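PDB 3FS5: CDC25-like phosphatase YCH1 from Saccharomyces cerevisiae, which acts as a protein phosphatase of the MPI (Cdc25-like) family, built on a single rhodanese-like domain. Local coordinates for residues E31-Y43 with I48-K60. Residues are numbered along the deposited sequence; the frame is centred on the assembly and turned at random.
Sequences EPFQVVDVRGSDY and IKDGWHYAYSRLK
The outer edge of the parallel sheet in this rhodanese-like domain forms where strand 52-53 joins strand 33-37, V36 pairing with W52 and D37 with H53. W52 N donates to V35 O at 2.8 Å, and D37 N returns a bond to W52 O. D37 O then takes two donors from opposite faces of its carbonyl plane: Y54 N, and H53 ND1 at 3.3 Å, whose bond is nearly straight (178°) and lies in the imidazole plane. With CG anti to the backbone N (chi1 -179°), the H53 ring turns its ND1 edge to D37 O and stacks face to face on Y43, centroids 3.8 Å apart and planes 5° from parallel. Q34 lays its amide nearly flat over the W52 indole, and its CG sits 3.7 Å from the six-membered ring centroid; R72 of helix 63-78 adds a cation-pi contact. An alanine in place of W52 would probably leave the Q34 chain without its aromatic floor and R72 without its pi partner. From just past strand 33-37, R39 grips D37 side-on, NH1 to OD1 (2.8 Å) and NE to OD2. D37 is thus probably fixed in main chain and side chain alike, its negative charge likely balanced by the guanidinium.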
loop_
_atom_site.group_PDB
_atom_site.type_symbol
_atom_site.label_atom_id
_atom_site.label_comp_id
_atom_site.label_asym_id
_atom_site.label_seq_id
_atom_site.Cartn_x
_atom_site.Cartn_y
_atom_site.Cartn_z
ATOM N N GLU A 31 14.747 5.308 -1.824
ATOM C CA GLU A 31 14.275 4.892 -0.510
ATOM C C GLU A 31 13.463 3.603 -0.613
ATOM O O GLU A 31 12.983 3.235 -1.687
ATOM C CB GLU A 31 13.400 5.984 0.113
ATOM C CG GLU A 31 14.078 7.328 0.261
ATOM C CD GLU A 31 13.165 8.368 0.880
ATOM O OE1 GLU A 31 12.044 8.554 0.365
ATOM O OE2 GLU A 31 13.568 9.000 1.880
ATOM N N PRO A 32 13.300 2.895 0.512
ATOM C CA PRO A 32 12.533 1.651 0.508
ATOM C C PRO A 32 11.034 1.934 0.506
ATOM O O PRO A 32 10.594 3.055 0.791
ATOM C CB PRO A 32 12.997 0.966 1.787
ATOM C CG PRO A 32 13.202 2.117 2.710
ATOM C CD PRO A 32 13.910 3.136 1.833
ATOM N N PHE A 33 10.244 0.919 0.182
ATOM C CA PHE A 33 8.796 1.083 0.159
ATOM C C PHE A 33 8.136 -0.184 0.688
ATOM O O PHE A 33 8.770 -1.231 0.771
ATOM C CB PHE A 33 8.323 1.377 -1.274
ATOM C CG PHE A 33 8.589 0.256 -2.245
ATOM C CD1 PHE A 33 7.688 -0.797 -2.380
ATOM C CD2 PHE A 33 9.760 0.232 -2.998
ATOM C CE1 PHE A 33 7.950 -1.856 -3.247
ATOM C CE2 PHE A 33 10.033 -0.822 -3.871
ATOM C CZ PHE A 33 9.127 -1.869 -3.995
ATOM N N GLN A 34 6.870 -0.074 1.069
ATOM C CA GLN A 34 6.123 -1.217 1.568
ATOM C C GLN A 34 4.654 -1.070 1.201
ATOM O O GLN A 34 4.013 -0.077 1.546
ATOM C CB GLN A 34 6.248 -1.344 3.090
ATOM C CG GLN A 34 5.423 -2.504 3.650
ATOM C CD GLN A 34 5.852 -3.854 3.080
ATOM O OE1 GLN A 34 5.022 -4.653 2.638
ATOM N NE2 GLN A 34 7.150 -4.114 3.102
ATOM N N VAL A 35 4.131 -2.069 0.500
ATOM C CA VAL A 35 2.740 -2.069 0.077
ATOM C C VAL A 35 1.845 -2.643 1.169
ATOM O O VAL A 35 2.145 -3.696 1.737
ATOM C CB VAL A 35 2.552 -2.917 -1.212
ATOM C CG1 VAL A 35 1.069 -3.054 -1.549
ATOM C CG2 VAL A 35 3.302 -2.277 -2.367
ATOM N N VAL A 36 0.757 -1.941 1.469
ATOM C CA VAL A 36 -0.201 -2.409 2.467
ATOM C C VAL A 36 -1.566 -2.538 1.790
ATOM O O VAL A 36 -2.183 -1.540 1.407
ATOM C CB VAL A 36 -0.322 -1.436 3.662
ATOM C CG1 VAL A 36 -1.288 -2.008 4.714
ATOM C CG2 VAL A 36 1.050 -1.211 4.286
ATOM N N ASP A 37 -2.013 -3.778 1.639
ATOM C CA ASP A 37 -3.291 -4.117 1.016
ATOM C C ASP A 37 -4.349 -4.097 2.124
ATOM O O ASP A 37 -4.339 -4.952 3.008
ATOM C CB ASP A 37 -3.156 -5.516 0.395
ATOM C CG ASP A 37 -4.352 -5.922 -0.441
ATOM O OD1 ASP A 37 -4.174 -6.796 -1.313
ATOM O OD2 ASP A 37 -5.457 -5.394 -0.229
ATOM N N VAL A 38 -5.263 -3.129 2.079
ATOM C CA VAL A 38 -6.276 -3.014 3.126
ATOM C C VAL A 38 -7.660 -3.557 2.779
ATOM O O VAL A 38 -8.661 -3.196 3.401
ATOM C CB VAL A 38 -6.392 -1.544 3.617
ATOM C CG1 VAL A 38 -5.044 -1.096 4.207
ATOM C CG2 VAL A 38 -6.792 -0.623 2.469
ATOM N N ARG A 39 -7.706 -4.444 1.792
ATOM C CA ARG A 39 -8.956 -5.069 1.387
ATOM C C ARG A 39 -9.363 -6.094 2.442
ATOM O O ARG A 39 -8.545 -6.503 3.270
ATOM C CB ARG A 39 -8.783 -5.780 0.043
ATOM C CG ARG A 39 -8.610 -4.850 -1.144
ATOM C CD ARG A 39 -8.485 -5.650 -2.426
ATOM N NE ARG A 39 -7.203 -6.351 -2.494
ATOM C CZ ARG A 39 -6.871 -7.212 -3.452
ATOM N NH1 ARG A 39 -5.680 -7.793 -3.437
ATOM N NH2 ARG A 39 -7.741 -7.505 -4.419
ATOM N N GLY A 40 -10.629 -6.494 2.415
ATOM C CA GLY A 40 -11.111 -7.490 3.355
ATOM C C GLY A 40 -11.137 -8.830 2.642
ATOM O O GLY A 40 -10.106 -9.306 2.159
ATOM N N SER A 41 -12.309 -9.447 2.554
ATOM C CA SER A 41 -12.393 -10.725 1.865
ATOM C C SER A 41 -12.176 -10.503 0.366
ATOM O O SER A 41 -11.903 -11.445 -0.370
ATOM C CB SER A 41 -13.743 -11.409 2.143
ATOM O OG SER A 41 -14.827 -10.539 1.899
ATOM N N ASP A 42 -12.278 -9.252 -0.089
ATOM C CA ASP A 42 -12.045 -8.983 -1.506
ATOM C C ASP A 42 -10.556 -9.028 -1.871
ATOM O O ASP A 42 -10.151 -8.662 -2.972
ATOM C CB ASP A 42 -12.702 -7.660 -1.948
ATOM C CG ASP A 42 -12.481 -6.510 -0.978
ATOM O OD1 ASP A 42 -12.210 -6.734 0.216
ATOM O OD2 ASP A 42 -12.614 -5.353 -1.430
ATOM N N TYR A 43 -9.751 -9.515 -0.935
ATOM C CA TYR A 43 -8.318 -9.674 -1.137
ATOM C C TYR A 43 -8.140 -10.872 -2.070
ATOM O O TYR A 43 -7.111 -11.021 -2.729
ATOM C CB TYR A 43 -7.655 -9.940 0.219
ATOM C CG TYR A 43 -6.198 -10.339 0.199
ATOM C CD1 TYR A 43 -5.819 -11.675 0.369
ATOM C CD2 TYR A 43 -5.194 -9.378 0.085
ATOM C CE1 TYR A 43 -4.479 -12.040 0.433
ATOM C CE2 TYR A 43 -3.851 -9.731 0.145
ATOM C CZ TYR A 43 -3.499 -11.059 0.322
ATOM O OH TYR A 43 -2.169 -11.402 0.405
ATOM N N ILE A 48 -0.444 -7.886 -4.708
ATOM C CA ILE A 48 0.882 -7.430 -5.082
ATOM C C ILE A 48 1.936 -8.179 -4.274
ATOM O O ILE A 48 1.814 -8.323 -3.058
ATOM C CB ILE A 48 0.993 -5.908 -4.877
ATOM C CG1 ILE A 48 -0.037 -5.213 -5.784
ATOM C CG2 ILE A 48 2.421 -5.426 -5.163
ATOM C CD1 ILE A 48 -0.068 -3.697 -5.664
ATOM N N LYS A 49 2.960 -8.668 -4.966
ATOM C CA LYS A 49 4.031 -9.431 -4.340
ATOM C C LYS A 49 4.736 -8.678 -3.214
ATOM O O LYS A 49 5.057 -7.494 -3.344
ATOM C CB LYS A 49 5.054 -9.852 -5.404
ATOM C CG LYS A 49 6.145 -10.795 -4.910
ATOM C CD LYS A 49 7.108 -11.138 -6.044
ATOM C CE LYS A 49 8.240 -12.047 -5.577
ATOM N NZ LYS A 49 7.730 -13.348 -5.057
ATOM N N ASP A 50 4.970 -9.387 -2.114
ATOM C CA ASP A 50 5.640 -8.851 -0.932
ATOM C C ASP A 50 4.861 -7.783 -0.157
ATOM O O ASP A 50 5.403 -7.162 0.754
ATOM C CB ASP A 50 7.024 -8.305 -1.301
ATOM C CG ASP A 50 7.913 -9.354 -1.955
ATOM O OD1 ASP A 50 7.829 -10.542 -1.573
ATOM O OD2 ASP A 50 8.705 -8.984 -2.847
ATOM N N GLY A 51 3.596 -7.563 -0.509
ATOM C CA GLY A 51 2.810 -6.581 0.221
ATOM C C GLY A 51 2.262 -7.183 1.508
ATOM O O GLY A 51 2.297 -8.398 1.675
ATOM N N TRP A 52 1.777 -6.352 2.430
ATOM C CA TRP A 52 1.208 -6.871 3.672
ATOM C C TRP A 52 -0.305 -6.691 3.629
ATOM O O TRP A 52 -0.806 -5.698 3.101
ATOM C CB TRP A 52 1.760 -6.151 4.906
ATOM C CG TRP A 52 3.242 -6.254 5.108
ATOM C CD1 TRP A 52 4.091 -7.178 4.565
ATOM C CD2 TRP A 52 4.047 -5.396 5.923
ATOM N NE1 TRP A 52 5.380 -6.942 4.991
ATOM C CE2 TRP A 52 5.380 -5.855 5.826
ATOM C CE3 TRP A 52 3.771 -4.281 6.727
ATOM C CZ2 TRP A 52 6.439 -5.235 6.504
ATOM C CZ3 TRP A 52 4.825 -3.664 7.402
ATOM C CH2 TRP A 52 6.144 -4.144 7.282
ATOM N N HIS A 53 -1.023 -7.651 4.195
ATOM C CA HIS A 53 -2.480 -7.629 4.202
ATOM C C HIS A 53 -3.049 -7.239 5.568
ATOM O O HIS A 53 -2.991 -8.021 6.513
ATOM C CB HIS A 53 -2.984 -9.013 3.769
ATOM C CG HIS A 53 -4.473 -9.135 3.701
ATOM N ND1 HIS A 53 -5.303 -8.062 3.456
ATOM C CD2 HIS A 53 -5.278 -10.219 3.796
ATOM C CE1 HIS A 53 -6.555 -8.480 3.404
ATOM N NE2 HIS A 53 -6.566 -9.785 3.605
ATOM N N TYR A 54 -3.570 -6.013 5.658
ATOM C CA TYR A 54 -4.182 -5.472 6.879
ATOM C C TYR A 54 -5.555 -4.895 6.540
ATOM O O TYR A 54 -5.659 -3.759 6.069
ATOM C CB TYR A 54 -3.313 -4.358 7.492
ATOM C CG TYR A 54 -2.117 -4.865 8.261
ATOM C CD1 TYR A 54 -0.998 -5.361 7.597
ATOM C CD2 TYR A 54 -2.119 -4.888 9.657
ATOM C CE1 TYR A 54 0.086 -5.869 8.297
ATOM C CE2 TYR A 54 -1.037 -5.395 10.368
ATOM C CZ TYR A 54 0.061 -5.887 9.680
ATOM O OH TYR A 54 1.131 -6.414 10.363
ATOM N N ALA A 55 -6.608 -5.671 6.787
ATOM C CA ALA A 55 -7.970 -5.241 6.474
ATOM C C ALA A 55 -8.356 -3.900 7.100
ATOM O O ALA A 55 -8.178 -3.682 8.300
ATOM C CB ALA A 55 -8.969 -6.324 6.894
ATOM N N TYR A 56 -8.898 -3.011 6.276
ATOM C CA TYR A 56 -9.319 -1.693 6.731
ATOM C C TYR A 56 -10.286 -1.750 7.916
ATOM O O TYR A 56 -10.130 -1.014 8.891
ATOM C CB TYR A 56 -9.991 -0.932 5.593
ATOM C CG TYR A 56 -10.516 0.418 6.015
ATOM C CD1 TYR A 56 -9.652 1.487 6.221
ATOM C CD2 TYR A 56 -11.878 0.621 6.234
ATOM C CE1 TYR A 56 -10.125 2.727 6.633
ATOM C CE2 TYR A 56 -12.363 1.856 6.646
ATOM C CZ TYR A 56 -11.481 2.904 6.844
ATOM O OH TYR A 56 -11.950 4.131 7.249
ATOM N N SER A 57 -11.288 -2.621 7.827
ATOM C CA SER A 57 -12.278 -2.746 8.895
ATOM C C SER A 57 -11.641 -2.992 10.252
ATOM O O SER A 57 -12.039 -2.388 11.249
ATOM C CB SER A 57 -13.267 -3.877 8.589
ATOM O OG SER A 57 -14.049 -3.567 7.449
ATOM N N ARG A 58 -10.650 -3.874 10.295
ATOM C CA ARG A 58 -9.987 -4.181 11.553
ATOM C C ARG A 58 -9.045 -3.065 12.007
ATOM O O ARG A 58 -8.915 -2.805 13.203
ATOM C CB ARG A 58 -9.226 -5.498 11.443
ATOM C CG ARG A 58 -8.738 -6.015 12.780
ATOM C CD ARG A 58 -8.121 -7.388 12.651
ATOM N NE ARG A 58 -7.504 -7.817 13.902
ATOM C CZ ARG A 58 -6.736 -8.893 14.019
ATOM N NH1 ARG A 58 -6.213 -9.211 15.197
ATOM N NH2 ARG A 58 -6.490 -9.653 12.958
ATOM N N LEU A 59 -8.378 -2.411 11.061
ATOM C CA LEU A 59 -7.486 -1.313 11.412
ATOM C C LEU A 59 -8.308 -0.225 12.097
ATOM O O LEU A 59 -7.880 0.370 13.086
ATOM C CB LEU A 59 -6.818 -0.733 10.158
ATOM C CG LEU A 59 -5.694 -1.554 9.519
ATOM C CD1 LEU A 59 -5.289 -0.913 8.203
ATOM C CD2 LEU A 59 -4.500 -1.636 10.470
ATOM N N LYS A 60 -9.501 0.016 11.566
ATOM C CA LYS A 60 -10.391 1.042 12.089
ATOM C C LYS A 60 -11.034 0.692 13.429
ATOM O O LYS A 60 -11.232 1.570 14.267
ATOM C CB LYS A 60 -11.492 1.347 11.071
ATOM C CG LYS A 60 -12.421 2.478 11.485
ATOM C CD LYS A 60 -13.560 2.647 10.495
ATOM C CE LYS A 60 -14.414 3.861 10.830
ATOM N NZ LYS A 60 -13.647 5.136 10.700
HETATM O O HOH W 1 5.831 -4.143 -0.654
HETATM O O HOH W 2 -1.909 -6.250 -2.843
HETATM O O HOH W 3 -0.577 -9.202 0.763
#